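Local coordinates for protein glutathione transferase lambda1 (Populus trichocarpa, PDB 4PQH) that is a monomeric Lambda-class glutathione transferase that binds glutathione and probably works as a thiol transferase, at residues G161-L165 and W204-M208. Sequence-based numbering, arbitrary orientation. Where two conformers were deposited one is given.
Sequences GPFFL and WIEEM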
loop_
_atom_site.group_PDB
_atom_site.type_symbol
_atom_site.label_atom_id
_atom_site.label_comp_id
_atom_site.label_asym_id
_atom_site.label_seq_id
_atom_site.Cartn_x
_atom_site.Cartn_y
_atom_site.Cartn_z
ATOM N N GLY A 161 -6.466 -19.906 -4.065
ATOM C CA GLY A 161 -5.186 -19.261 -4.273
ATOM C C GLY A 161 -4.575 -18.922 -2.926
ATOM O O GLY A 161 -5.213 -19.125 -1.901
ATOM N N PRO A 162 -3.327 -18.430 -2.924
ATOM C CA PRO A 162 -2.589 -18.198 -1.678
ATOM C C PRO A 162 -2.830 -16.821 -1.068
ATOM O O PRO A 162 -2.254 -16.500 -0.022
ATOM C CB PRO A 162 -1.131 -18.335 -2.126
ATOM C CG PRO A 162 -1.131 -17.833 -3.532
ATOM C CD PRO A 162 -2.476 -18.224 -4.112
ATOM N N PHE A 163 -3.676 -16.025 -1.708
ATOM C CA PHE A 163 -3.887 -14.636 -1.295
ATOM C C PHE A 163 -5.187 -14.492 -0.525
ATOM O O PHE A 163 -5.914 -15.459 -0.350
ATOM C CB PHE A 163 -3.843 -13.736 -2.531
ATOM C CG PHE A 163 -2.499 -13.726 -3.198
ATOM C CD1 PHE A 163 -1.408 -13.136 -2.584
ATOM C CD2 PHE A 163 -2.313 -14.333 -4.423
ATOM C CE1 PHE A 163 -0.168 -13.136 -3.205
ATOM C CE2 PHE A 163 -1.079 -14.324 -5.037
ATOM C CZ PHE A 163 -0.008 -13.739 -4.428
ATOM N N PHE A 164 -5.463 -13.298 -0.006
ATOM C CA PHE A 164 -6.629 -13.124 0.857
ATOM C C PHE A 164 -7.954 -13.535 0.227
ATOM O O PHE A 164 -8.792 -14.147 0.890
ATOM C CB PHE A 164 -6.734 -11.689 1.384
ATOM C CG PHE A 164 -5.736 -11.359 2.459
ATOM C CD1 PHE A 164 -5.861 -11.901 3.726
ATOM C CD2 PHE A 164 -4.682 -10.505 2.194
ATOM C CE1 PHE A 164 -4.940 -11.593 4.719
ATOM C CE2 PHE A 164 -3.764 -10.181 3.184
ATOM C CZ PHE A 164 -3.895 -10.732 4.446
ATOM N N LEU A 165 -8.136 -13.217 -1.053
ATOM C CA LEU A 165 -9.358 -13.599 -1.756
ATOM C C LEU A 165 -9.101 -14.765 -2.699
ATOM O O LEU A 165 -9.791 -14.925 -3.698
ATOM C CB LEU A 165 -9.924 -12.409 -2.527
ATOM C CG LEU A 165 -10.066 -11.135 -1.692
ATOM C CD1 LEU A 165 -10.667 -10.062 -2.573
ATOM C CD2 LEU A 165 -10.908 -11.370 -0.437
ATOM N N TRP A 204 1.967 -16.624 2.123
ATOM C CA TRP A 204 1.535 -15.343 1.570
ATOM C C TRP A 204 2.741 -14.431 1.354
ATOM O O TRP A 204 2.880 -13.800 0.309
ATOM C CB TRP A 204 0.524 -14.683 2.510
ATOM C CG TRP A 204 -0.036 -13.386 2.003
ATOM C CD1 TRP A 204 -1.176 -13.214 1.277
ATOM C CD2 TRP A 204 0.510 -12.076 2.211
ATOM N NE1 TRP A 204 -1.370 -11.882 1.001
ATOM C CE2 TRP A 204 -0.355 -11.160 1.574
ATOM C CE3 TRP A 204 1.645 -11.590 2.872
ATOM C CZ2 TRP A 204 -0.111 -9.785 1.569
ATOM C CZ3 TRP A 204 1.878 -10.226 2.872
ATOM C CH2 TRP A 204 1.005 -9.341 2.229
ATOM N N ILE A 205 3.628 -14.369 2.344
ATOM C CA ILE A 205 4.814 -13.544 2.224
ATOM C C ILE A 205 5.690 -14.033 1.068
ATOM O O ILE A 205 6.175 -13.231 0.257
ATOM C CB ILE A 205 5.584 -13.490 3.559
ATOM C CG1 ILE A 205 4.754 -12.761 4.624
ATOM C CG2 ILE A 205 6.935 -12.798 3.369
ATOM C CD1 ILE A 205 5.314 -12.934 6.012
ATOM N N GLU A 206 5.867 -15.351 0.974
ATOM C CA GLU A 206 6.653 -15.907 -0.123
ATOM C C GLU A 206 6.041 -15.583 -1.488
ATOM O O GLU A 206 6.763 -15.242 -2.428
ATOM C CB GLU A 206 6.855 -17.419 0.028
ATOM C CG GLU A 206 7.702 -18.015 -1.084
ATOM C CD GLU A 206 8.078 -19.459 -0.839
ATOM O OE1 GLU A 206 7.346 -20.153 -0.103
ATOM O OE2 GLU A 206 9.111 -19.897 -1.386
ATOM N N GLU A 207 4.719 -15.667 -1.589
ATOM C CA GLU A 207 4.060 -15.400 -2.856
ATOM C C GLU A 207 4.079 -13.915 -3.224
ATOM O O GLU A 207 4.253 -13.561 -4.392
ATOM C CB GLU A 207 2.647 -15.967 -2.829
ATOM C CG GLU A 207 2.630 -17.511 -2.758
ATOM C CD GLU A 207 3.454 -18.166 -3.864
ATOM O OE1 GLU A 207 3.262 -17.807 -5.051
ATOM O OE2 GLU A 207 4.308 -19.026 -3.541
ATOM N N MET A 208 3.908 -13.048 -2.231
ATOM C CA MET A 208 4.012 -11.613 -2.474
ATOM C C MET A 208 5.391 -11.260 -2.990
ATOM O O MET A 208 5.539 -10.451 -3.909
ATOM C CB MET A 208 3.745 -10.829 -1.196
ATOM C CG MET A 208 2.282 -10.726 -0.857
ATOM S SD MET A 208 1.298 -9.981 -2.179
ATOM C CE MET A 208 2.175 -8.443 -2.479
#
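Phe163 turns its edge to the face of the five-membered ring of the Trp204 indole in an offset edge-to-face pair, planes at 79°, and Trp204 NE1 lies near the Phe163 plane at its edge, 3.8 Å from Phe163 CD1. Phe164 meets the same indole ring obliquely, its CE2 3.7 Å from Trp204 NE1. Pro162 O lies at the indole edge, 3.7 Å from Trp204 CD1. With CG anti to the backbone N (chi1 -177°), the indole extends from the helix toward the loop. In one of its two modelled conformers, Met208 packs CG over one indole face, offset toward the rim, and bends to bring SD 3.6 Å from Phe163 CE1, a Met-aromatic contact the other may not keep. Glu207 meets the loop with its aliphatic carbons, CB to Phe163 CZ (3.8 Å) and CG to Pro162 CG (3.9 Å); its OE2 forms a salt bridge with Lys210. No hydrogen bond links the two segments directly, but Asp172 OD1 accepts from both Trp204 NE1 and Phe164 N. A leucine in place of Trp204 would probably leave Asp172 without its indole donor and open a gap beside both phenylalanine rings. Within the helical C-terminal domain, away from the glutathione site, this aromatic cluster fastens the loop between helices 144-154 and 170-190 to helix 199-208.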